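Local coordinates for protein rutinosidase (PDB 6I1A) that hydrolyses rutinosides such as rutin to release the disaccharide rutinose, and belongs to glycosyl hydrolase family 5, like the exo-1,3-beta-glucanases, at residues Glu271-Ser277 with Ala308-Thr313; Ile284-Ala288 with Thr327-Phe331. All blocks are in the same frame, centred on the assembly; numbering follows the deposited sequence. Where two conformers were deposited one is given.

Interaction 1 (Glu271-Ser277 with Ala308-Thr313); sequences EHMDSSS and ATYNNT. With EDO (1,2-ethanediol), chain T.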
ATOM      1  N   GLU A 271      -3.978  10.536   4.518  1.00 14.92           N
ATOM      2  CA  GLU A 271      -3.031  10.003   5.533  1.00 15.84           C
ATOM      3  C   GLU A 271      -2.310   8.783   4.962  1.00 15.76           C
ATOM      4  O   GLU A 271      -2.762   8.147   4.001  1.00 15.63           O
ATOM      5  CB  GLU A 271      -3.759   9.635   6.818  1.00 17.95           C
ATOM      6  CG  GLU A 271      -4.810   8.560   6.637  1.00 19.72           C
ATOM      7  CD  GLU A 271      -5.699   8.326   7.869  1.00 25.14           C
ATOM      8  OE1 GLU A 271      -5.717   9.164   8.771  1.00 29.27           O
ATOM      9  OE2 GLU A 271      -6.475   7.336   7.816  1.00 32.73           O
ATOM     10  N   HIS A 272      -1.223   8.416   5.656  1.00 18.13           N
ATOM     11  CA  HIS A 272      -0.548   7.106   5.484  1.00 19.15           C
ATOM     12  C   HIS A 272       0.171   6.945   4.136  1.00 16.65           C
ATOM     13  O   HIS A 272       0.381   5.823   3.686  1.00 20.26           O
ATOM     14  CB  HIS A 272      -1.547   5.947   5.695  1.00 22.31           C
ATOM     15  CG  HIS A 272      -2.128   5.959   7.070  1.00 25.69           C
ATOM     16  ND1 HIS A 272      -3.360   5.366   7.354  1.00 32.25           N
ATOM     17  CD2 HIS A 272      -1.629   6.417   8.238  1.00 28.44           C
ATOM     18  CE1 HIS A 272      -3.587   5.506   8.633  1.00 25.41           C
ATOM     19  NE2 HIS A 272      -2.556   6.133   9.216  1.00 31.35           N
ATOM     20  N   MET A 273       0.571   8.058   3.522  1.00 16.26           N
ATOM     21  CA  MET A 273       1.354   7.977   2.283  1.00 17.23           C
ATOM     22  C   MET A 273       2.077   9.316   2.107  1.00 14.59           C
ATOM     23  O   MET A 273       1.728  10.295   2.707  1.00 14.96           O
ATOM     24  CB  MET A 273       0.472   7.655   1.068  1.00 18.19           C
ATOM     25  CG  MET A 273      -0.536   8.732   0.797  1.00 17.47           C
ATOM     26  SD  MET A 273      -1.805   8.256  -0.421  1.00 17.18           S
ATOM     27  CE  MET A 273      -2.811   7.182   0.592  1.00 19.01           C
ATOM     28  N   ASP A 274       3.045   9.305   1.202  1.00 14.55           N
ATOM     29  CA  ASP A 274       3.855  10.503   0.887  1.00 14.66           C
ATOM     30  C   ASP A 274       3.202  11.322  -0.215  1.00 15.57           C
ATOM     31  O   ASP A 274       3.872  11.860  -1.142  1.00 15.08           O
ATOM     32  CB  ASP A 274       5.256  10.032   0.561  1.00 15.46           C
ATOM     33  CG  ASP A 274       5.988   9.483   1.774  1.00 16.77           C
ATOM     34  OD1 ASP A 274       5.799  10.078   2.851  1.00 19.32           O
ATOM     35  OD2 ASP A 274       6.687   8.504   1.595  1.00 15.94           O
ATOM     36  N   SER A 275       1.879  11.485  -0.139  1.00 13.71           N
ATOM     37  CA  SER A 275       1.158  12.308  -1.098  1.00 13.17           C
ATOM     38  C   SER A 275       1.304  13.812  -0.788  1.00 12.77           C
ATOM     39  O   SER A 275       1.357  14.196   0.393  1.00 13.99           O
ATOM     40  CB  SER A 275      -0.275  11.925  -1.166  1.00 13.72           C
ATOM     41  OG  SER A 275      -0.875  12.093   0.090  1.00 14.58           O
ATOM     42  N   SER A 276       1.296  14.605  -1.845  1.00 13.49           N
ATOM     43  CA  SER A 276       1.270  16.069  -1.757  1.00 13.68           C
ATOM     44  C   SER A 276       0.265  16.609  -2.760  1.00 13.62           C
ATOM     45  O   SER A 276      -0.155  15.892  -3.689  1.00 13.33           O
ATOM     46  CB  SER A 276       2.659  16.638  -2.059  1.00 14.73           C
ATOM     47  OG  SER A 276       3.000  16.366  -3.407  1.00 15.60           O
ATOM     48  N   SER A 277      -0.047  17.915  -2.705  1.00 14.15           N
ATOM     49  CA  SER A 277      -0.852  18.474  -3.795  1.00 14.71           C
ATOM     50  C   SER A 277      -0.132  18.352  -5.141  1.00 14.65           C
ATOM     51  O   SER A 277      -0.767  18.119  -6.166  1.00 14.75           O
ATOM     52  CB  SER A 277      -1.302  19.855  -3.550  1.00 14.91           C
ATOM     53  OG  SER A 277      -2.112  19.959  -2.382  1.00 15.36           O
ATOM     54  N   ALA A 308      -4.214  15.865   0.383  1.00 13.79           N
ATOM     55  CA  ALA A 308      -2.985  15.050   0.512  1.00 13.74           C
ATOM     56  C   ALA A 308      -2.489  14.949   1.956  1.00 13.53           C
ATOM     57  O   ALA A 308      -2.965  15.660   2.852  1.00 14.95           O
ATOM     58  CB  ALA A 308      -1.933  15.674  -0.378  1.00 14.62           C
ATOM     59  N   THR A 309      -1.552  14.036   2.205  1.00 14.27           N
ATOM     60  CA  THR A 309      -1.005  13.841   3.551  1.00 14.27           C
ATOM     61  C   THR A 309      -0.092  15.016   3.919  1.00 17.44           C
ATOM     62  O   THR A 309      -0.152  15.476   5.076  1.00 17.92           O
ATOM     63  CB  THR A 309      -0.295  12.498   3.645  1.00 14.90           C
ATOM     64  OG1 THR A 309      -1.250  11.438   3.422  1.00 15.60           O
ATOM     65  CG2 THR A 309       0.338  12.312   5.009  1.00 16.53           C
ATOM     66  N   TYR A 310       0.662  15.497   2.953  1.00 16.15           N
ATOM     67  CA  TYR A 310       1.612  16.605   3.191  1.00 16.45           C
ATOM     68  C   TYR A 310       1.408  17.696   2.161  1.00 17.42           C
ATOM     69  O   TYR A 310       0.895  17.526   1.068  1.00 16.36           O
ATOM     70  CB  TYR A 310       3.039  16.054   3.029  1.00 16.89           C
ATOM     71  CG  TYR A 310       3.426  14.940   3.940  1.00 18.84           C
ATOM     72  CD1 TYR A 310       3.742  15.181   5.272  1.00 21.29           C
ATOM     73  CD2 TYR A 310       3.362  13.608   3.557  1.00 18.80           C
ATOM     74  CE1 TYR A 310       4.075  14.162   6.151  1.00 21.97           C
ATOM     75  CE2 TYR A 310       3.711  12.580   4.426  1.00 18.74           C
ATOM     76  CZ  TYR A 310       4.036  12.840   5.747  1.00 21.42           C
ATOM     77  OH  TYR A 310       4.398  11.802   6.584  1.00 23.51           O
ATOM     78  N   ASN A 311       1.900  18.899   2.507  1.00 17.66           N
ATOM     79  CA  ASN A 311       2.084  19.992   1.527  1.00 18.73           C
ATOM     80  C   ASN A 311       0.844  20.160   0.651  1.00 16.24           C
ATOM     81  O   ASN A 311       0.938  20.182  -0.577  1.00 17.71           O
ATOM     82  CB  ASN A 311       3.295  19.718   0.621  1.00 19.11           C
ATOM     83  CG  ASN A 311       4.595  19.674   1.391  1.00 25.93           C
ATOM     84  OD1 ASN A 311       4.661  20.122   2.520  1.00 33.53           O
ATOM     85  ND2 ASN A 311       5.610  19.082   0.796  1.00 35.42           N
ATOM     86  N   ASN A 312      -0.278  20.397   1.308  1.00 15.79           N
ATOM     87  CA  ASN A 312      -1.495  20.823   0.601  1.00 16.63           C
ATOM     88  C   ASN A 312      -1.358  22.250   0.128  1.00 17.20           C
ATOM     89  O   ASN A 312      -0.924  23.119   0.951  1.00 18.92           O
ATOM     90  CB  ASN A 312      -2.748  20.664   1.452  1.00 19.04           C
ATOM     91  CG  ASN A 312      -3.135  19.188   1.623  1.00 16.07           C
ATOM     92  OD1 ASN A 312      -3.762  18.642   0.704  1.00 15.22           O
ATOM     93  ND2 ASN A 312      -2.769  18.581   2.746  1.00 15.91           N
ATOM     94  N   THR A 313      -1.729  22.474  -1.089  1.00 16.56           N
ATOM     95  CA  THR A 313      -1.800  23.845  -1.635  1.00 19.32           C
ATOM     96  C   THR A 313      -3.156  24.111  -2.234  1.00 18.62           C
ATOM     97  O   THR A 313      -3.735  23.307  -3.014  1.00 18.85           O
ATOM     98  CB  THR A 313      -0.657  24.096  -2.615  1.00 22.34           C
ATOM     99  OG1 THR A 313      -0.868  23.390  -3.825  1.00 21.38           O
ATOM    100  CG2 THR A 313       0.699  23.595  -2.170  1.00 25.03           C
TER
HETATM  101  C1  EDO T 418      -3.512   5.273  12.722  1.00 32.86           C
HETATM  102  O1  EDO T 418      -4.226   5.759  11.541  1.00 28.07           O
HETATM  103  C2  EDO T 418      -2.367   6.098  13.170  1.00 36.63           C
HETATM  104  O2  EDO T 418      -1.524   6.531  12.107  1.00 33.79           O
HETATM  105  O   HOH W   1       4.519   9.249   5.208  1.00 28.35           O
HETATM  106  O   HOH W   2      -4.577  18.807  -1.952  1.00 13.87           O
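Ser275 meets Tyr310 where two neighbouring beta-alpha loops of the TIM barrel lie alongside each other, one following strand 261-269 and the other strand 299-308. Two backbone hydrogen bonds join them: Tyr310 N to Ser275 O, 3.0 Å, and the longer Ser277 N to Asn311 O, 3.3 Å. Between these, Ser276 CA directs a CA-H...O contact at Tyr310 O, 3.2 Å away, and Ala308 CB packs against the Ser276 backbone. Two side-chain hydroxyls, Ser275 OG and Thr309 OG1, turn to the same outside carbonyl, Tyr269 O, so both loops are fastened to the end of one strand. Met273 O and Asp274 OD1 approach CE2 of Tyr310 obliquely, and the carboxylate is inclined 33° to the ring. A water joins Asp274 OD1 to Tyr310 OH, while OD2 makes a salt bridge with Lys246 of the second subunit. The Asn312 amide is fixed in its own loop, with OD1 taking Ala308 N and ND2 giving to Ala308 O. Held beside its own backbone N (chi1 -60°), Ser277 OG accepts Thr313 N at 2.9 Å and donates to a water that in turn donates to Asn312 OD1.

Interaction 2 (Ile284-Ala288 with Thr327-Phe331); sequences ILADA and TWSSF. With EDO (1,2-ethanediol), chain Q.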
ATOM      1  N   ILE A 284      -3.442   9.325  -7.824  1.00 11.96           N
ATOM      2  CA  ILE A 284      -4.751   9.059  -8.461  1.00 12.40           C
ATOM      3  C   ILE A 284      -4.559   8.045  -9.594  1.00 11.71           C
ATOM      4  O   ILE A 284      -5.326   7.053  -9.721  1.00 11.94           O
ATOM      5  CB  ILE A 284      -5.361  10.392  -8.948  1.00 11.79           C
ATOM      6  CG1 ILE A 284      -5.867  11.207  -7.754  1.00 13.08           C
ATOM      7  CG2 ILE A 284      -6.482  10.213  -9.966  1.00 13.06           C
ATOM      8  CD1 ILE A 284      -6.206  12.655  -8.074  1.00 13.80           C
ATOM      9  N   LEU A 285      -3.585   8.306 -10.480  1.00 12.51           N
ATOM     10  CA  LEU A 285      -3.367   7.391 -11.602  1.00 13.28           C
ATOM     11  C   LEU A 285      -2.952   5.999 -11.085  1.00 12.28           C
ATOM     12  O   LEU A 285      -3.416   4.995 -11.657  1.00 12.59           O
ATOM     13  CB  LEU A 285      -2.312   7.972 -12.557  1.00 13.58           C
ATOM     14  CG  LEU A 285      -2.005   7.134 -13.805  1.00 16.08           C
ATOM     15  CD1 LEU A 285      -3.261   6.953 -14.635  1.00 15.57           C
ATOM     16  CD2 LEU A 285      -0.914   7.799 -14.627  1.00 18.36           C
ATOM     17  N   ALA A 286      -2.165   5.894 -10.028  1.00 12.56           N
ATOM     18  CA  ALA A 286      -1.769   4.595  -9.467  1.00 12.44           C
ATOM     19  C   ALA A 286      -3.014   3.800  -9.025  1.00 12.44           C
ATOM     20  O   ALA A 286      -3.171   2.586  -9.326  1.00 13.02           O
ATOM     21  CB  ALA A 286      -0.783   4.768  -8.327  1.00 14.08           C
ATOM     22  N   ASP A 287      -3.939   4.457  -8.347  1.00 12.05           N
ATOM     23  CA  ASP A 287      -5.176   3.805  -7.915  1.00 12.82           C
ATOM     24  C   ASP A 287      -5.946   3.330  -9.128  1.00 13.26           C
ATOM     25  O   ASP A 287      -6.497   2.221  -9.155  1.00 13.86           O
ATOM     26  CB  ASP A 287      -6.014   4.762  -7.058  1.00 12.36           C
ATOM     27  CG  ASP A 287      -5.486   4.971  -5.656  1.00 13.90           C
ATOM     28  OD1 ASP A 287      -4.643   4.154  -5.182  1.00 14.57           O
ATOM     29  OD2 ASP A 287      -5.937   5.919  -5.009  1.00 13.23           O
ATOM     30  N   ALA A 288      -6.096   4.183 -10.132  1.00 12.70           N
ATOM     31  CA  ALA A 288      -6.891   3.801 -11.290  1.00 11.85           C
ATOM     32  C   ALA A 288      -6.242   2.628 -12.036  1.00 12.82           C
ATOM     33  O   ALA A 288      -6.941   1.710 -12.546  1.00 13.50           O
ATOM     34  CB  ALA A 288      -7.078   4.951 -12.272  1.00 13.05           C
ATOM     35  N   THR A 327      -9.546  10.853 -14.695  1.00 12.33           N
ATOM     36  CA  THR A 327      -8.961   9.521 -14.484  1.00 11.96           C
ATOM     37  C   THR A 327     -10.085   8.539 -14.156  1.00 13.29           C
ATOM     38  O   THR A 327     -10.130   7.470 -14.743  1.00 13.09           O
ATOM     39  CB  THR A 327      -7.908   9.586 -13.404  1.00 14.05           C
ATOM     40  OG1 THR A 327      -6.874  10.531 -13.728  1.00 15.04           O
ATOM     41  CG2 THR A 327      -7.260   8.225 -13.212  1.00 14.83           C
ATOM     42  N   TRP A 328     -10.916   8.870 -13.202  1.00 12.28           N
ATOM     43  CA  TRP A 328     -11.955   7.902 -12.802  1.00 12.60           C
ATOM     44  C   TRP A 328     -12.925   7.632 -13.936  1.00 13.90           C
ATOM     45  O   TRP A 328     -13.513   6.506 -13.985  1.00 13.90           O
ATOM     46  CB  TRP A 328     -12.716   8.357 -11.575  1.00 12.11           C
ATOM     47  CG  TRP A 328     -11.909   8.776 -10.385  1.00 11.03           C
ATOM     48  CD1 TRP A 328     -12.079   9.916  -9.655  1.00 11.42           C
ATOM     49  CD2 TRP A 328     -10.741   8.146  -9.815  1.00 10.81           C
ATOM     50  NE1 TRP A 328     -11.189   9.993  -8.654  1.00 12.18           N
ATOM     51  CE2 TRP A 328     -10.340   8.915  -8.691  1.00 11.24           C
ATOM     52  CE3 TRP A 328     -10.044   6.970 -10.059  1.00 11.23           C
ATOM     53  CZ2 TRP A 328      -9.284   8.564  -7.842  1.00 11.53           C
ATOM     54  CZ3 TRP A 328      -8.984   6.629  -9.233  1.00 12.86           C
ATOM     55  CH2 TRP A 328      -8.596   7.404  -8.144  1.00 13.69           C
ATOM     56  N   SER A 329     -13.207   8.609 -14.825  1.00 13.60           N
ATOM     57  CA  SER A 329     -14.195   8.354 -15.896  0.50 14.30           C
ATOM     58  C   SER A 329     -13.562   7.639 -17.107  1.00 14.85           C
ATOM     59  O   SER A 329     -14.363   7.196 -17.981  1.00 17.94           O
ATOM     60  CB  SER A 329     -14.920   9.616 -16.241  0.50 16.60           C
ATOM     61  OG  SER A 329     -14.004  10.549 -16.730  0.50 17.39           O
ATOM     62  N   SER A 330     -12.269   7.554 -17.155  1.00 14.60           N
ATOM     63  CA  SER A 330     -11.531   6.855 -18.242  1.00 17.14           C
ATOM     64  C   SER A 330     -11.310   5.395 -17.894  1.00 16.02           C
ATOM     65  O   SER A 330     -11.646   4.526 -18.714  1.00 17.06           O
ATOM     66  CB  SER A 330     -10.279   7.527 -18.595  1.00 19.65           C
ATOM     67  OG  SER A 330      -9.774   6.919 -19.776  1.00 18.48           O
ATOM     68  N   PHE A 331     -10.862   5.126 -16.683  1.00 13.73           N
ATOM     69  CA  PHE A 331     -10.508   3.749 -16.276  1.00 13.21           C
ATOM     70  C   PHE A 331     -11.650   3.084 -15.506  1.00 14.75           C
ATOM     71  O   PHE A 331     -11.498   1.845 -15.200  1.00 17.85           O
ATOM     72  CB  PHE A 331      -9.242   3.746 -15.452  1.00 15.38           C
ATOM     73  CG  PHE A 331      -8.063   4.218 -16.259  1.00 14.62           C
ATOM     74  CD1 PHE A 331      -7.601   3.469 -17.319  1.00 16.60           C
ATOM     75  CD2 PHE A 331      -7.420   5.390 -15.935  1.00 16.67           C
ATOM     76  CE1 PHE A 331      -6.553   3.949 -18.094  1.00 17.72           C
ATOM     77  CE2 PHE A 331      -6.364   5.842 -16.701  1.00 16.20           C
ATOM     78  CZ  PHE A 331      -5.926   5.101 -17.750  1.00 17.30           C
TER
HETATM   79  C1  EDO Q 415      -6.977   8.978 -19.152  0.70 25.25           C
HETATM   80  O1  EDO Q 415      -7.996   8.841 -20.114  1.00 21.83           O
HETATM   81  C2  EDO Q 415      -7.248   9.937 -18.070  0.70 28.32           C
HETATM   82  O2  EDO Q 415      -7.208  11.269 -18.580  0.70 24.43           O
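Thr327 O receives two backbone donors, Ser330 N at 3.2 Å and Phe331 N at 3.1 Å, and this backbone turn of segment 327-331 sets both Thr327 and Phe331 against Ala288. Their partner is helix 280-290, a neighbouring outer helix of the TIM barrel; the two short segments run nearly parallel, 10.0 Å apart at their axes and crossing at -21°. Ala288 CB lies at the middle of the contact. It presses on Thr327 CG2 at 3.4 Å, tighter than usual for two carbons, and also meets Phe331 CD2 and Trp328 CZ3. One turn earlier, the CG2 branch of Ile284 stands over a face of the Trp328 six-membered ring in a CH-pi contact, 4.1 Å from the ring centroid, and the same methyl reaches Thr327 CB. Asp287 CB lies in the plane of the indole at its edge, 3.9 Å from Trp328 CH2. Leu285 CD1 crosses to Phe331 CE2, also at 3.9 Å, because chi1 of -178° swings CG to the far side from its own N. The polar ends look to other partners: Asp287 to Tyr269 OH and Lys291, Thr327 OG1 to Ala323 O. Trp328 also meets Trp304 of strand 299-308 edge-to-face. No hydrogen bond links the two segments, so the pairing of these helices here rests on close fit and dispersion among methyls and rings.

In the fold
Strand 261-269 leads into 271-277, then helix 280-290 carries 284-288, strand 299-308 returns through the barrel to 308-313, and helix 317-331 carries 327-331. The contacts therefore cross: interaction 1 closes a loop of 30 residues that contains the first half of interaction 2, and interaction 2 closes one of 38 that contains the second half of interaction 1. Together they tie two consecutive beta-alpha units, interaction 1 through the loops leaving the strands and interaction 2 through the helices that follow. Their centres lie about 18 Å apart and they do not touch, but Tyr269 serves both, with its carbonyl at interaction 1 and its hydroxyl at interaction 2.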